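Local coordinates for putative transcriptional regulator TRANSCRIPTION REGULATOR protein (Rhizobium meliloti, PDB 5NLA), which binds cyclic di-GMP and, as an AraC-like transcriptional activator, regulates extracellular polysaccharide production, probably through sequence-specific DNA binding, at residues Q57-W63 with E81-A87; A65-L70 with A371-D375. All blocks are in the same frame, centred on the assembly; numbering follows the deposited sequence.

Contact 1. Residues Q57-W63 with E81-A87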
loop_
_atom_site.group_PDB
_atom_site.type_symbol
_atom_site.label_atom_id
_atom_site.label_comp_id
_atom_site.label_asym_id
_atom_site.label_seq_id
_atom_site.Cartn_x
_atom_site.Cartn_y
_atom_site.Cartn_z
ATOM N N GLN A 57 20.746 6.721 18.137
ATOM C CA GLN A 57 21.523 5.465 18.286
ATOM C C GLN A 57 20.721 4.151 18.494
ATOM O O GLN A 57 21.164 3.088 18.009
ATOM C CB GLN A 57 22.546 5.594 19.399
ATOM C CG GLN A 57 23.524 4.419 19.458
ATOM C CD GLN A 57 24.021 3.975 18.086
ATOM O OE1 GLN A 57 23.785 2.847 17.660
ATOM N NE2 GLN A 57 24.681 4.877 17.384
ATOM N N GLU A 58 19.588 4.204 19.221
ATOM C CA GLU A 58 18.616 3.081 19.262
ATOM C C GLU A 58 17.502 3.310 18.235
ATOM O O GLU A 58 16.401 3.760 18.529
ATOM C CB GLU A 58 18.120 2.783 20.672
ATOM C CG GLU A 58 18.930 1.676 21.356
ATOM C CD GLU A 58 20.449 1.924 21.404
ATOM O OE1 GLU A 58 21.146 1.650 20.400
ATOM O OE2 GLU A 58 20.970 2.359 22.462
ATOM N N GLN A 59 17.854 2.915 17.016
ATOM C CA GLN A 59 17.263 3.364 15.769
ATOM C C GLN A 59 16.133 2.439 15.302
ATOM O O GLN A 59 15.210 2.868 14.585
ATOM C CB GLN A 59 18.388 3.391 14.719
ATOM C CG GLN A 59 19.585 4.243 15.152
ATOM C CD GLN A 59 20.849 4.079 14.321
ATOM O OE1 GLN A 59 21.056 3.088 13.644
ATOM N NE2 GLN A 59 21.708 5.060 14.400
ATOM N N PHE A 60 16.231 1.161 15.678
ATOM C CA PHE A 60 15.221 0.181 15.339
ATOM C C PHE A 60 13.910 0.544 15.987
ATOM O O PHE A 60 12.875 0.568 15.329
ATOM C CB PHE A 60 15.618 -1.211 15.799
ATOM C CG PHE A 60 14.531 -2.205 15.608
ATOM C CD1 PHE A 60 14.152 -2.574 14.333
ATOM C CD2 PHE A 60 13.823 -2.710 16.691
ATOM C CE1 PHE A 60 13.129 -3.471 14.136
ATOM C CE2 PHE A 60 12.793 -3.606 16.496
ATOM C CZ PHE A 60 12.453 -3.982 15.218
ATOM N N ARG A 61 13.959 0.816 17.287
ATOM C CA ARG A 61 12.779 1.260 18.024
ATOM C C ARG A 61 12.097 2.457 17.324
ATOM O O ARG A 61 10.881 2.447 17.163
ATOM C CB ARG A 61 13.114 1.552 19.497
ATOM C CG ARG A 61 13.466 0.296 20.301
ATOM C CD ARG A 61 13.260 0.458 21.804
ATOM N NE ARG A 61 14.088 1.523 22.374
ATOM C CZ ARG A 61 15.316 1.382 22.894
ATOM N NH1 ARG A 61 15.941 0.200 22.946
ATOM N NH2 ARG A 61 15.945 2.453 23.379
ATOM N N SER A 62 12.866 3.450 16.872
ATOM C CA SER A 62 12.301 4.565 16.095
ATOM C C SER A 62 11.690 4.077 14.788
ATOM O O SER A 62 10.537 4.361 14.477
ATOM C CB SER A 62 13.352 5.628 15.794
ATOM O OG SER A 62 12.851 6.554 14.848
ATOM N N TRP A 63 12.470 3.336 14.022
ATOM C CA TRP A 63 11.976 2.754 12.783
ATOM C C TRP A 63 10.649 2.000 12.951
ATOM O O TRP A 63 9.745 2.114 12.113
ATOM C CB TRP A 63 13.031 1.824 12.196
ATOM C CG TRP A 63 12.590 1.163 10.964
ATOM C CD1 TRP A 63 12.138 -0.108 10.841
ATOM C CD2 TRP A 63 12.518 1.744 9.678
ATOM N NE1 TRP A 63 11.803 -0.364 9.542
ATOM C CE2 TRP A 63 12.027 0.765 8.809
ATOM C CE3 TRP A 63 12.836 3.004 9.170
ATOM C CZ2 TRP A 63 11.835 0.996 7.462
ATOM C CZ3 TRP A 63 12.659 3.238 7.810
ATOM C CH2 TRP A 63 12.159 2.239 6.977
ATOM N N GLU A 81 19.875 -4.821 19.468
ATOM C CA GLU A 81 19.495 -3.432 19.164
ATOM C C GLU A 81 20.671 -2.469 19.349
ATOM O O GLU A 81 20.633 -1.358 18.838
ATOM C CB GLU A 81 18.318 -2.972 20.022
ATOM C CG GLU A 81 17.003 -3.676 19.723
ATOM C CD GLU A 81 15.807 -3.124 20.517
ATOM O OE1 GLU A 81 15.886 -1.999 21.064
ATOM O OE2 GLU A 81 14.764 -3.817 20.578
ATOM N N GLU A 82 21.675 -2.895 20.121
ATOM C CA GLU A 82 22.997 -2.239 20.227
ATOM C C GLU A 82 23.615 -1.938 18.857
ATOM O O GLU A 82 24.059 -0.828 18.595
ATOM C CB GLU A 82 23.969 -3.144 21.009
ATOM C CG GLU A 82 25.244 -2.449 21.494
ATOM C CD GLU A 82 26.524 -3.290 21.382
ATOM O OE1 GLU A 82 26.465 -4.524 21.165
ATOM O OE2 GLU A 82 27.617 -2.701 21.512
ATOM N N ASP A 83 23.607 -2.940 17.987
ATOM C CA ASP A 83 24.198 -2.850 16.648
ATOM C C ASP A 83 23.759 -1.606 15.854
ATOM O O ASP A 83 24.512 -1.099 15.043
ATOM C CB ASP A 83 23.877 -4.125 15.814
ATOM C CG ASP A 83 24.440 -5.423 16.435
ATOM O OD1 ASP A 83 25.488 -5.374 17.128
ATOM O OD2 ASP A 83 23.832 -6.500 16.216
ATOM N N GLY A 84 22.543 -1.129 16.081
ATOM C CA GLY A 84 21.984 -0.048 15.289
ATOM C C GLY A 84 21.099 -0.603 14.193
ATOM O O GLY A 84 20.997 -1.819 14.004
ATOM N N PHE A 85 20.445 0.297 13.471
ATOM C CA PHE A 85 19.494 -0.086 12.452
ATOM C C PHE A 85 19.326 1.064 11.444
ATOM O O PHE A 85 18.309 1.769 11.458
ATOM C CB PHE A 85 18.170 -0.458 13.111
ATOM C CG PHE A 85 17.219 -1.164 12.196
ATOM C CD1 PHE A 85 17.273 -2.543 12.063
ATOM C CD2 PHE A 85 16.244 -0.454 11.489
ATOM C CE1 PHE A 85 16.400 -3.209 11.220
ATOM C CE2 PHE A 85 15.356 -1.117 10.640
ATOM C CZ PHE A 85 15.440 -2.494 10.496
ATOM N N PRO A 86 20.324 1.250 10.557
ATOM C CA PRO A 86 20.331 2.376 9.628
ATOM C C PRO A 86 19.283 2.230 8.521
ATOM O O PRO A 86 19.416 1.364 7.661
ATOM C CB PRO A 86 21.735 2.332 9.042
ATOM C CG PRO A 86 22.116 0.894 9.083
ATOM C CD PRO A 86 21.377 0.269 10.234
ATOM N N ALA A 87 18.262 3.084 8.554
ATOM C CA ALA A 87 17.133 2.992 7.637
ATOM C C ALA A 87 16.676 4.373 7.170
ATOM O O ALA A 87 16.879 5.371 7.855
ATOM C CB ALA A 87 15.982 2.225 8.270
HETATM O O HOH W 1 18.697 -0.556 17.155
#

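Contact 2. Residues A65-L70 with A371-D375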
loop_
_atom_site.group_PDB
_atom_site.type_symbol
_atom_site.label_atom_id
_atom_site.label_comp_id
_atom_site.label_asym_id
_atom_site.label_seq_id
_atom_site.Cartn_x
_atom_site.Cartn_y
_atom_site.Cartn_z
ATOM N N ALA A 65 8.363 2.445 15.249
ATOM C CA ALA A 65 7.336 3.428 15.530
ATOM C C ALA A 65 6.810 4.023 14.236
ATOM O O ALA A 65 5.600 4.077 14.044
ATOM C CB ALA A 65 7.861 4.522 16.451
ATOM N N HIS A 66 7.718 4.434 13.349
ATOM C CA HIS A 66 7.335 5.063 12.076
ATOM C C HIS A 66 6.553 4.118 11.160
ATOM O O HIS A 66 5.706 4.558 10.395
ATOM C CB HIS A 66 8.563 5.603 11.320
ATOM C CG HIS A 66 9.270 6.729 12.017
ATOM N ND1 HIS A 66 8.614 7.654 12.805
ATOM C CD2 HIS A 66 10.578 7.089 12.027
ATOM C CE1 HIS A 66 9.487 8.524 13.281
ATOM N NE2 HIS A 66 10.684 8.206 12.821
ATOM N N MET A 67 6.838 2.824 11.248
ATOM C CA MET A 67 6.245 1.836 10.367
ATOM C C MET A 67 5.061 1.091 10.962
ATOM O O MET A 67 4.413 0.361 10.238
ATOM C CB MET A 67 7.322 0.835 9.932
ATOM C CG MET A 67 8.480 1.449 9.151
ATOM S SD MET A 67 8.025 2.126 7.558
ATOM C CE MET A 67 7.359 0.642 6.840
ATOM N N ALA A 68 4.773 1.294 12.253
ATOM C CA ALA A 68 3.700 0.574 13.008
ATOM C C ALA A 68 2.304 0.498 12.377
ATOM O O ALA A 68 1.692 -0.571 12.397
ATOM C CB ALA A 68 3.581 1.122 14.428
ATOM N N PRO A 69 1.778 1.632 11.851
ATOM C CA PRO A 69 0.498 1.613 11.137
ATOM C C PRO A 69 0.431 0.630 9.976
ATOM O O PRO A 69 -0.656 0.171 9.626
ATOM C CB PRO A 69 0.389 3.033 10.583
ATOM C CG PRO A 69 1.143 3.865 11.538
ATOM C CD PRO A 69 2.299 3.010 11.971
ATOM N N LEU A 70 1.574 0.342 9.368
ATOM C CA LEU A 70 1.645 -0.532 8.207
ATOM C C LEU A 70 1.990 -1.955 8.592
ATOM O O LEU A 70 1.296 -2.903 8.230
ATOM C CB LEU A 70 2.691 0.014 7.244
ATOM C CG LEU A 70 2.733 -0.602 5.849
ATOM C CD1 LEU A 70 1.355 -0.631 5.209
ATOM C CD2 LEU A 70 3.718 0.162 4.956
ATOM N N ALA A 371 6.098 11.790 13.399
ATOM C CA ALA A 371 5.284 11.332 12.272
ATOM C C ALA A 371 5.459 9.836 12.029
ATOM O O ALA A 371 6.371 9.207 12.575
ATOM C CB ALA A 371 5.636 12.115 11.015
ATOM N N THR A 372 4.556 9.276 11.223
ATOM C CA THR A 372 4.619 7.878 10.783
ATOM C C THR A 372 4.234 7.758 9.310
ATOM O O THR A 372 3.822 8.732 8.683
ATOM C CB THR A 372 3.671 6.959 11.577
ATOM O OG1 THR A 372 2.340 7.081 11.063
ATOM C CG2 THR A 372 3.700 7.264 13.063
ATOM N N ILE A 373 4.375 6.553 8.770
ATOM C CA ILE A 373 3.992 6.270 7.390
ATOM C C ILE A 373 2.463 6.315 7.193
ATOM O O ILE A 373 1.986 6.597 6.089
ATOM C CB ILE A 373 4.607 4.933 6.889
ATOM C CG1 ILE A 373 4.566 4.867 5.366
ATOM C CG2 ILE A 373 3.938 3.710 7.503
ATOM C CD1 ILE A 373 5.347 3.704 4.799
ATOM N N GLY A 374 1.711 6.055 8.266
ATOM C CA GLY A 374 0.254 6.192 8.260
ATOM C C GLY A 374 -0.201 7.589 7.882
ATOM O O GLY A 374 -1.186 7.753 7.172
ATOM N N ASP A 375 0.556 8.580 8.342
ATOM C CA ASP A 375 0.340 9.977 8.004
ATOM C C ASP A 375 0.659 10.302 6.536
ATOM O O ASP A 375 0.056 11.204 5.953
ATOM C CB ASP A 375 1.164 10.861 8.949
ATOM C CG ASP A 375 0.727 10.718 10.410
ATOM O OD1 ASP A 375 -0.470 10.975 10.712
ATOM O OD2 ASP A 375 1.568 10.344 11.254
#

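Contact 1. Residues Q57-W63 with E81-A87
Phe-85 reaches from the loop before strand 88-94 into the side of helix 59-67, where it meets Phe-60 and Trp-63. Its CB lies 3.6 Å from the backbone N of Phe-60 and also touches the CB of that residue. With CG anti to the backbone N (chi1 -167°), the ring is carried against both helix aromatics. CG rests against CB of Phe-60; CD1 and CE1 meet CD1 of Phe-60, which sits over the ring centre; the pair is edge-to-face (T-shaped), Phe-60 giving the edge and the planes standing at 73°. On the other ortho and meta positions, CD2 touches CB and CG of Trp-63, and CE2 comes to 3.4 Å from its CD1. CZ, at the tip, still reaches both partners. Farther along, Ala-87 sets its CB over the six-membered ring of Trp-63, 3.6 Å from the centroid, in a CH-pi contact.

The backbone beside Phe-85 is held as well: its N-H gives a nearly straight bond of 2.9 Å to OE1 of Gln-59, whose amide also donates from NE2 to Pro-56 O. At the more open end, Arg-61 NH1 forms a salt bridge with Glu-81 OE1 at 2.9 Å, the oxygen lying 27° out of the guanidinium plane. Between the two backbones a water donates to Glu-81 O and weakly accepts from Phe-60 N. Leu-75 and Thr-104 also touch Phe-85. Phe-60, Trp-63 and Phe-85 thus form an aromatic cluster that pins a connecting loop to a helix at the edge of a beta-rich domain.

Contact 2. Residues A65-L70 with A371-D375
His-66 and Thr-372 bring their CA atoms to 4.1 Å where the end of helix 59-67 meets a capping box, formed by Thr-372 and Asp-375, that opens the short helix 373-376. In the box Thr-372 N donates to the anti lone pair of Asp-375 OD2 at 3.2 Å; as N-cap, Thr-372 also takes a weak bond from Gly-374 N on OG1.

Three pairs of side chains cross obliquely over this junction. CD1 of Ile-373 touches Leu-70 CD2 at 3.9 Å and lies beside the sulfur of Met-67, while its CG2 branch lies against Leu-70 CB. Met-67 first leaves the interface but is bent at both chi2 and chi3 (-65° and -58°), and these bends bring SD and CE back within touch of the isoleucine tip. Leu-89 of strand 88-94 is packed by both Met-67 and Ile-373. On the other flank Pro-69 lays its ring across Thr-372, CG lying 3.5 Å from OG1, and rests CB on the CA of Gly-374. Beyond it, Arg-111 donates from NH1 to the carbonyl oxygens of Pro-69 and Leu-70.

The His-66 ring lies apart from this apolar group, beside Ala-371, the residue before Thr-372; with CG anti to its own carbonyl carbon, ND1 gives the carbonyl oxygen of Ala-371 a weak, strongly bent bond. An alanine here would leave that oxygen without its imidazole donor and is likely to let the backbone at Ala-371 move more freely. The straighter link is between backbones: Ile-373 N donates to His-66 O at 2.9 Å, in the carbonyl plane and almost straight at 172°.

Both contacts use helix 59-67, contact 1 at its beginning and contact 2 at its end, and their centres lie about 16 Å apart. Contact 1 is the more peripheral, about 24 Å from the centre of the chain against about 12 Å for contact 2, yet each combines buried apolar side chains with exposed residues. The partners differ in sequence distance: a nearby loop in contact 1, and a segment some 300 residues later in contact 2. Aromatic rings, a side-chain amide bonded to backbone and a salt bridge hold 57-63 to 81-87, whereas 65-70 meets 371-375 through aliphatic packing, a main-chain hydrogen bond and a weak histidine bond, beside a capped helix start.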